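Local atomic coordinates of cytochrome P450 monooxygenase (Rhodococcus sp. ECU0066, PDB entry 6KBH), a protein that probably works as a self-sufficient monooxygenase, holding heme, FMN and a [2Fe-2S] cluster in P450, reductase and ferredoxin parts of a single chain. Residues S30-P35 with G74-T79; A41-F46 with P66-P71; T337-I342 with V347-K352. All coordinates share one frame; numbering follows the deposited sequence.

How the contacts relate
From the N terminus, the chain first passes through the turn at 30-35, which contact 1 later joins to strand 76-78. Within that long loop lies contact 2, where 41-46, which starts at the last residue of helix 38-41, packs on 66-71 after a mostly helical connection. Strands 67-69 and 76-78 are sheet neighbours, so contacts 1 and 2 bring the N-terminal segment against the 67-69 edge of the five-stranded P450 sheet. Contact 3 comes in series, much later: it closes the short 340-342/345-347 hairpin inserted between sheet strands 332-336 and 352-355. It meets contact 1 at Trp76, whose N probably bonds to Lys352 O, and contact 2 where Val67 packs on Ile342.

Contact 1. Residues S30-P35 with G74-T79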
loop_
_atom_site.group_PDB
_atom_site.type_symbol
_atom_site.label_atom_id
_atom_site.label_comp_id
_atom_site.label_asym_id
_atom_site.label_seq_id
_atom_site.Cartn_x
_atom_site.Cartn_y
_atom_site.Cartn_z
ATOM N N SER A 30 -31.011 -24.193 12.576
ATOM C CA SER A 30 -30.810 -23.165 11.577
ATOM C C SER A 30 -32.062 -23.048 10.712
ATOM O O SER A 30 -32.929 -23.923 10.739
ATOM C CB SER A 30 -29.589 -23.496 10.720
ATOM O OG SER A 30 -29.932 -24.411 9.693
ATOM N N PRO A 31 -32.194 -21.966 9.939
ATOM C CA PRO A 31 -33.326 -21.880 9.000
ATOM C C PRO A 31 -33.351 -22.999 7.972
ATOM O O PRO A 31 -34.387 -23.205 7.328
ATOM C CB PRO A 31 -33.128 -20.511 8.337
ATOM C CG PRO A 31 -32.369 -19.717 9.345
ATOM C CD PRO A 31 -31.447 -20.698 10.012
ATOM N N THR A 32 -32.250 -23.729 7.796
ATOM C CA THR A 32 -32.202 -24.869 6.892
ATOM C C THR A 32 -32.577 -26.180 7.576
ATOM O O THR A 32 -32.365 -27.250 6.996
ATOM C CB THR A 32 -30.807 -24.999 6.271
ATOM O OG1 THR A 32 -29.818 -24.983 7.308
ATOM C CG2 THR A 32 -30.541 -23.854 5.300
ATOM N N GLY A 33 -33.123 -26.125 8.790
ATOM C CA GLY A 33 -33.490 -27.322 9.512
ATOM C C GLY A 33 -32.335 -28.094 10.113
ATOM O O GLY A 33 -32.571 -29.136 10.741
ATOM N N CYS A 34 -31.099 -27.625 9.946
ATOM C CA CYS A 34 -29.964 -28.301 10.547
ATOM C C CYS A 34 -29.819 -27.903 12.014
ATOM O O CYS A 34 -30.165 -26.783 12.396
ATOM C CB CYS A 34 -28.679 -27.963 9.796
ATOM S SG CYS A 34 -28.593 -28.629 8.121
ATOM N N PRO A 35 -29.322 -28.806 12.857
ATOM C CA PRO A 35 -29.037 -28.434 14.247
ATOM C C PRO A 35 -27.963 -27.358 14.321
ATOM O O PRO A 35 -27.201 -27.136 13.379
ATOM C CB PRO A 35 -28.553 -29.749 14.877
ATOM C CG PRO A 35 -29.106 -30.819 13.994
ATOM C CD PRO A 35 -29.107 -30.241 12.612
ATOM N N GLY A 74 -29.485 -12.514 13.717
ATOM C CA GLY A 74 -30.205 -13.234 12.688
ATOM C C GLY A 74 -29.393 -13.752 11.519
ATOM O O GLY A 74 -29.988 -14.191 10.529
ATOM N N TYR A 75 -28.064 -13.732 11.592
ATOM C CA TYR A 75 -27.234 -13.961 10.419
ATOM C C TYR A 75 -26.456 -15.265 10.514
ATOM O O TYR A 75 -26.297 -15.858 11.583
ATOM C CB TYR A 75 -26.220 -12.829 10.202
ATOM C CG TYR A 75 -26.769 -11.439 9.948
ATOM C CD1 TYR A 75 -28.095 -11.109 10.219
ATOM C CD2 TYR A 75 -25.948 -10.451 9.430
ATOM C CE1 TYR A 75 -28.577 -9.834 9.983
ATOM C CE2 TYR A 75 -26.421 -9.186 9.187
ATOM C CZ TYR A 75 -27.733 -8.876 9.465
ATOM O OH TYR A 75 -28.190 -7.604 9.219
ATOM N N TRP A 76 -25.950 -15.683 9.359
ATOM C CA TRP A 76 -24.910 -16.693 9.268
ATOM C C TRP A 76 -23.552 -16.011 9.381
ATOM O O TRP A 76 -23.340 -14.937 8.814
ATOM C CB TRP A 76 -25.023 -17.448 7.942
ATOM C CG TRP A 76 -26.374 -18.060 7.748
ATOM C CD1 TRP A 76 -27.544 -17.404 7.482
ATOM C CD2 TRP A 76 -26.699 -19.450 7.809
ATOM N NE1 TRP A 76 -28.578 -18.302 7.378
ATOM C CE2 TRP A 76 -28.085 -19.565 7.574
ATOM C CE3 TRP A 76 -25.954 -20.610 8.044
ATOM C CZ2 TRP A 76 -28.740 -20.795 7.563
ATOM C CZ3 TRP A 76 -26.607 -21.830 8.033
ATOM C CH2 TRP A 76 -27.987 -21.913 7.794
ATOM N N VAL A 77 -22.641 -16.628 10.127
ATOM C CA VAL A 77 -21.351 -16.034 10.457
ATOM C C VAL A 77 -20.268 -16.722 9.639
ATOM O O VAL A 77 -20.224 -17.957 9.567
ATOM C CB VAL A 77 -21.050 -16.138 11.961
ATOM C CG1 VAL A 77 -19.783 -15.373 12.306
ATOM C CG2 VAL A 77 -22.222 -15.622 12.767
ATOM N N VAL A 78 -19.396 -15.921 9.028
ATOM C CA VAL A 78 -18.315 -16.405 8.179
ATOM C C VAL A 78 -17.005 -15.888 8.746
ATOM O O VAL A 78 -16.856 -14.688 9.001
ATOM C CB VAL A 78 -18.501 -15.971 6.716
ATOM C CG1 VAL A 78 -17.369 -16.513 5.851
ATOM C CG2 VAL A 78 -19.845 -16.455 6.204
ATOM N N THR A 79 -16.054 -16.794 8.925
ATOM C CA THR A 79 -14.981 -16.586 9.875
ATOM C C THR A 79 -13.585 -16.620 9.264
ATOM O O THR A 79 -12.728 -15.862 9.725
ATOM C CB THR A 79 -15.128 -17.623 11.000
ATOM O OG1 THR A 79 -16.154 -17.188 11.905
ATOM C CG2 THR A 79 -13.863 -17.848 11.756
#
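The indole of Trp76 meets the turn at 30-35 with the far end of its six-membered ring. Thr32 OG1 sits at the ring edge, in its plane, 3.6 Å from Trp76 CH2. Pro31 CD and Ser30 OG approach the same end obliquely, Pro31 CD standing 3.7 Å from Trp76 CZ2. Tyr69, from the neighbouring strand 67-69, brings a second ring against the indole, with the planes inclined at about 60°, and the side chains of Pro348 and Ala351 touch it as well. The indole gets there because Trp76 CG is turned beside its own backbone N and anti to the carbonyl carbon (chi1 -56°), which carries the ring out from the strand to the turn. Residues Ser30 to Gly33 form a type I beta turn, with Gly33 N bonded to Ser30 O at 2.9 Å. Ser30 N also bonds to Cys34 O at 2.7 Å, so the turn holds its own shape while it leans on the tryptophan. With an alanine in place of Trp76, Pro31, Ser30 and Thr32 would probably lose the indole they rest on, leaving the turn to lean on Tyr69 of the same sheet. Across the contact the chemistry is van der Waals packing of a proline ring and hydroxyl-bearing side chains on an aromatic rim, which implies a fit governed by shape more than by directional bonding.

Contact 2. Residues A41-F46 with P66-P71; sequences AAFDPF and PVFYSP
Phe43 and Phe68 meet as a T-shaped pair: the edge of Phe68 points at the face of Phe43, the centroids lie 5.4 Å apart and the planes stand at 78° to each other. The leading atoms are Phe68 CE2 and CZ. CE2 comes within 3.8 Å of Phe43 CB, while CZ lies over the ring, displaced toward its rim. Phe43 reaches this position with CG swung anti to its own nitrogen (chi1 177°), which extends the ring from the loop toward strand 67-69. The opposite face of Phe43 is backed by Pro45 N, again toward the rim, so the ring is sandwiched between the strand's phenylalanine and its own loop. At the ring edge, in the plane, Ser70 OG stands 3.3 Å from Phe43 CD2. Strand 67-69 is the outermost strand at this edge of the mixed sheet of the P450 fold, the one usually called β1, and 41-46, running from the end of helix 38-41 into the loop before helix 49-52, packs against it. Val77 on the next strand is touched by Phe43, Phe68 and Ser70 alike, and Trp60 brings another ring to Phe68, which makes this a small hydrophobic core between loop and sheet. Farther along the strand segment, Pro71 lies against the helix end: its CD is 3.6 Å from Ala41 CA, and its CG is 3.9 Å from Ala41 CB. Beyond the aromatic pair the loop shapes itself through an Asx turn, in which Phe46 N donates to Asp44 OD1 (3.0 Å) from above the carboxylate plane.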
loop_
_atom_site.group_PDB
_atom_site.type_symbol
_atom_site.label_atom_id
_atom_site.label_comp_id
_atom_site.label_asym_id
_atom_site.label_seq_id
_atom_site.Cartn_x
_atom_site.Cartn_y
_atom_site.Cartn_z
ATOM N N ALA A 41 -24.550 -21.417 18.930
ATOM C CA ALA A 41 -25.716 -20.856 19.603
ATOM C C ALA A 41 -25.341 -19.965 20.778
ATOM O O ALA A 41 -26.150 -19.126 21.186
ATOM C CB ALA A 41 -26.640 -21.978 20.077
ATOM N N ALA A 42 -24.140 -20.130 21.327
ATOM C CA ALA A 42 -23.632 -19.239 22.359
ATOM C C ALA A 42 -22.986 -17.984 21.789
ATOM O O ALA A 42 -22.518 -17.140 22.561
ATOM C CB ALA A 42 -22.625 -19.980 23.245
ATOM N N PHE A 43 -22.941 -17.845 20.466
ATOM C CA PHE A 43 -22.359 -16.658 19.860
ATOM C C PHE A 43 -23.245 -15.448 20.124
ATOM O O PHE A 43 -24.455 -15.480 19.875
ATOM C CB PHE A 43 -22.171 -16.866 18.357
ATOM C CG PHE A 43 -21.638 -15.654 17.630
ATOM C CD1 PHE A 43 -20.323 -15.247 17.799
ATOM C CD2 PHE A 43 -22.449 -14.933 16.770
ATOM C CE1 PHE A 43 -19.830 -14.140 17.131
ATOM C CE2 PHE A 43 -21.960 -13.819 16.097
ATOM C CZ PHE A 43 -20.650 -13.424 16.280
ATOM N N ASP A 44 -22.640 -14.386 20.650
ATOM C CA ASP A 44 -23.299 -13.098 20.809
ATOM C C ASP A 44 -22.335 -11.987 20.409
ATOM O O ASP A 44 -21.266 -11.842 21.019
ATOM C CB ASP A 44 -23.780 -12.898 22.246
ATOM C CG ASP A 44 -24.622 -11.643 22.412
ATOM O OD1 ASP A 44 -24.917 -10.975 21.402
ATOM O OD2 ASP A 44 -24.988 -11.321 23.557
ATOM N N PRO A 45 -22.668 -11.190 19.392
ATOM C CA PRO A 45 -21.802 -10.071 19.004
ATOM C C PRO A 45 -21.972 -8.822 19.853
ATOM O O PRO A 45 -21.268 -7.835 19.612
ATOM C CB PRO A 45 -22.228 -9.801 17.552
ATOM C CG PRO A 45 -23.666 -10.195 17.520
ATOM C CD PRO A 45 -23.801 -11.367 18.465
ATOM N N PHE A 46 -22.872 -8.828 20.836
ATOM C CA PHE A 46 -23.191 -7.616 21.579
ATOM C C PHE A 46 -22.589 -7.574 22.976
ATOM O O PHE A 46 -22.513 -6.489 23.563
ATOM C CB PHE A 46 -24.712 -7.443 21.677
ATOM C CG PHE A 46 -25.403 -7.431 20.343
ATOM C CD1 PHE A 46 -25.230 -6.370 19.470
ATOM C CD2 PHE A 46 -26.220 -8.481 19.960
ATOM C CE1 PHE A 46 -25.861 -6.355 18.239
ATOM C CE2 PHE A 46 -26.852 -8.474 18.731
ATOM C CZ PHE A 46 -26.669 -7.409 17.868
ATOM N N PRO A 66 -16.043 -23.018 10.336
ATOM C CA PRO A 66 -15.799 -21.718 9.690
ATOM C C PRO A 66 -17.067 -20.959 9.332
ATOM O O PRO A 66 -16.995 -19.745 9.096
ATOM C CB PRO A 66 -15.014 -22.105 8.434
ATOM C CG PRO A 66 -15.545 -23.468 8.094
ATOM C CD PRO A 66 -15.858 -24.146 9.407
ATOM N N VAL A 67 -18.217 -21.631 9.272
ATOM C CA VAL A 67 -19.485 -21.015 8.892
ATOM C C VAL A 67 -20.579 -21.599 9.774
ATOM O O VAL A 67 -20.748 -22.821 9.830
ATOM C CB VAL A 67 -19.817 -21.250 7.405
ATOM C CG1 VAL A 67 -21.198 -20.703 7.066
ATOM C CG2 VAL A 67 -18.763 -20.625 6.520
ATOM N N PHE A 68 -21.326 -20.736 10.455
ATOM C CA PHE A 68 -22.383 -21.225 11.324
ATOM C C PHE A 68 -23.535 -20.236 11.355
ATOM O O PHE A 68 -23.385 -19.054 11.026
ATOM C CB PHE A 68 -21.872 -21.498 12.747
ATOM C CG PHE A 68 -21.315 -20.286 13.452
ATOM C CD1 PHE A 68 -19.972 -19.957 13.341
ATOM C CD2 PHE A 68 -22.127 -19.495 14.252
ATOM C CE1 PHE A 68 -19.453 -18.855 14.001
ATOM C CE2 PHE A 68 -21.613 -18.391 14.912
ATOM C CZ PHE A 68 -20.271 -18.072 14.785
ATOM N N TYR A 69 -24.698 -20.746 11.749
ATOM C CA TYR A 69 -25.859 -19.913 12.003
ATOM C C TYR A 69 -25.861 -19.475 13.461
ATOM O O TYR A 69 -25.581 -20.270 14.362
ATOM C CB TYR A 69 -27.155 -20.655 11.677
ATOM C CG TYR A 69 -28.376 -19.810 11.917
ATOM C CD1 TYR A 69 -28.664 -18.730 11.094
ATOM C CD2 TYR A 69 -29.233 -20.073 12.980
ATOM C CE1 TYR A 69 -29.775 -17.939 11.312
ATOM C CE2 TYR A 69 -30.349 -19.288 13.207
ATOM C CZ TYR A 69 -30.613 -18.224 12.367
ATOM O OH TYR A 69 -31.718 -17.435 12.582
ATOM N N SER A 70 -26.166 -18.201 13.684
ATOM C CA SER A 70 -26.188 -17.629 15.020
ATOM C C SER A 70 -27.631 -17.419 15.445
ATOM O O SER A 70 -28.374 -16.735 14.729
ATOM C CB SER A 70 -25.418 -16.308 15.047
ATOM O OG SER A 70 -25.625 -15.610 16.262
ATOM N N PRO A 71 -28.100 -18.033 16.536
ATOM C CA PRO A 71 -29.469 -17.735 16.993
ATOM C C PRO A 71 -29.631 -16.356 17.612
ATOM O O PRO A 71 -30.682 -15.735 17.415
ATOM C CB PRO A 71 -29.744 -18.855 18.004
ATOM C CG PRO A 71 -28.898 -19.985 17.522
ATOM C CD PRO A 71 -27.633 -19.338 17.029
#

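Contact 3. Residues T337-I342 with V347-K352; sequences TADTTI and VPAGAK
Val347 pairs with Thr340 through two backbone hydrogen bonds, Thr340 N to Val347 O at 2.9 Å and Val347 N to Thr340 O at 2.8 Å, an antiparallel hydrogen-bonded pair. Its CG2 branch lies beside the backbone N and anti to the carbonyl carbon, where it meets Ile342 CD1 at 3.8 Å; outside the pair, Val347 also touches Val336, and Ile342 touches Phe94. Pro348 follows with its CA 3.2 Å from Asp339 OD1, while its ring also touches Thr32. At Ala349 the side chain of Asp339 takes over from the strand pairing: Ala349 N donates to Asp339 OD1 at 2.7 Å, meeting the oxygen nearly along its C-O axis. Ala349 CB packs on Ala338 CA at 3.6 Å. The two-stranded unit is the small hairpin, usually called β2, that P450s carry between two strands of the larger β1 sheet. Here the chain leaves it through a type II turn from Pro348 to Ala351, with Ala351 N bonded to Pro348 O at 3.2 Å. Gly350 holds the third position at positive phi (94°), where a CB would be pressed against the carbonyl O of Ala349. Ala351 then bonds through its backbone to Val336, and Lys352 enters strand 352-355, its NZ in a salt bridge with Glu101.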
loop_
_atom_site.group_PDB
_atom_site.type_symbol
_atom_site.label_atom_id
_atom_site.label_comp_id
_atom_site.label_asym_id
_atom_site.label_seq_id
_atom_site.Cartn_x
_atom_site.Cartn_y
_atom_site.Cartn_z
ATOM N N THR A 337 -28.172 -13.882 -2.380
ATOM C CA THR A 337 -29.198 -13.701 -3.400
ATOM C C THR A 337 -29.686 -15.008 -4.012
ATOM O O THR A 337 -30.702 -14.999 -4.715
ATOM C CB THR A 337 -28.679 -12.788 -4.520
ATOM O OG1 THR A 337 -27.696 -13.489 -5.291
ATOM C CG2 THR A 337 -28.054 -11.527 -3.939
ATOM N N ALA A 338 -28.999 -16.120 -3.769
ATOM C CA ALA A 338 -29.422 -17.406 -4.303
ATOM C C ALA A 338 -28.885 -18.511 -3.406
ATOM O O ALA A 338 -27.912 -18.320 -2.672
ATOM C CB ALA A 338 -28.948 -17.598 -5.750
ATOM N N ASP A 339 -29.534 -19.672 -3.468
ATOM C CA ASP A 339 -29.092 -20.816 -2.678
ATOM C C ASP A 339 -27.661 -21.184 -3.044
ATOM O O ASP A 339 -27.364 -21.490 -4.203
ATOM C CB ASP A 339 -30.020 -22.012 -2.896
ATOM C CG ASP A 339 -31.381 -21.824 -2.253
ATOM O OD1 ASP A 339 -31.507 -20.971 -1.350
ATOM O OD2 ASP A 339 -32.327 -22.536 -2.652
ATOM N N THR A 340 -26.771 -21.145 -2.057
ATOM C CA THR A 340 -25.368 -21.476 -2.246
ATOM C C THR A 340 -24.918 -22.398 -1.122
ATOM O O THR A 340 -25.657 -22.673 -0.173
ATOM C CB THR A 340 -24.494 -20.212 -2.276
ATOM O OG1 THR A 340 -25.203 -19.161 -2.938
ATOM C CG2 THR A 340 -23.181 -20.463 -3.018
ATOM N N THR A 341 -23.694 -22.895 -1.254
ATOM C CA THR A 341 -22.975 -23.525 -0.161
ATOM C C THR A 341 -21.711 -22.715 0.096
ATOM O O THR A 341 -21.030 -22.299 -0.846
ATOM C CB THR A 341 -22.616 -24.979 -0.476
ATOM O OG1 THR A 341 -21.415 -25.022 -1.255
ATOM C CG2 THR A 341 -23.739 -25.646 -1.254
ATOM N N ILE A 342 -21.414 -22.469 1.369
ATOM C CA ILE A 342 -20.228 -21.727 1.769
ATOM C C ILE A 342 -19.418 -22.656 2.662
ATOM O O ILE A 342 -19.796 -22.908 3.813
ATOM C CB ILE A 342 -20.563 -20.413 2.487
ATOM C CG1 ILE A 342 -21.007 -19.349 1.491
ATOM C CG2 ILE A 342 -19.348 -19.859 3.190
ATOM C CD1 ILE A 342 -21.846 -18.270 2.121
ATOM N N VAL A 347 -26.357 -22.460 2.511
ATOM C CA VAL A 347 -26.852 -21.139 2.874
ATOM C C VAL A 347 -27.971 -20.783 1.904
ATOM O O VAL A 347 -27.760 -20.829 0.692
ATOM C CB VAL A 347 -25.748 -20.067 2.832
ATOM C CG1 VAL A 347 -26.269 -18.744 3.358
ATOM C CG2 VAL A 347 -24.538 -20.524 3.636
ATOM N N PRO A 348 -29.158 -20.425 2.380
ATOM C CA PRO A 348 -30.286 -20.188 1.478
ATOM C C PRO A 348 -30.343 -18.758 0.958
ATOM O O PRO A 348 -29.702 -17.843 1.478
ATOM C CB PRO A 348 -31.497 -20.487 2.370
ATOM C CG PRO A 348 -31.043 -20.064 3.724
ATOM C CD PRO A 348 -29.563 -20.361 3.796
ATOM N N ALA A 349 -31.138 -18.585 -0.095
ATOM C CA ALA A 349 -31.394 -17.254 -0.624
ATOM C C ALA A 349 -32.167 -16.430 0.396
ATOM O O ALA A 349 -33.109 -16.917 1.028
ATOM C CB ALA A 349 -32.173 -17.340 -1.934
ATOM N N GLY A 350 -31.761 -15.174 0.556
ATOM C CA GLY A 350 -32.308 -14.316 1.579
ATOM C C GLY A 350 -31.521 -14.304 2.872
ATOM O O GLY A 350 -31.718 -13.400 3.692
ATOM N N ALA A 351 -30.640 -15.281 3.076
ATOM C CA ALA A 351 -29.800 -15.296 4.263
ATOM C C ALA A 351 -28.908 -14.062 4.300
ATOM O O ALA A 351 -28.454 -13.563 3.268
ATOM C CB ALA A 351 -28.942 -16.559 4.297
ATOM N N LYS A 352 -28.663 -13.571 5.508
ATOM C CA LYS A 352 -27.828 -12.403 5.736
ATOM C C LYS A 352 -26.501 -12.864 6.314
ATOM O O LYS A 352 -26.475 -13.675 7.244
ATOM C CB LYS A 352 -28.517 -11.415 6.681
ATOM C CG LYS A 352 -29.840 -10.876 6.152
ATOM C CD LYS A 352 -30.467 -9.889 7.126
ATOM C CE LYS A 352 -31.794 -9.356 6.613
ATOM N NZ LYS A 352 -32.390 -8.367 7.557
#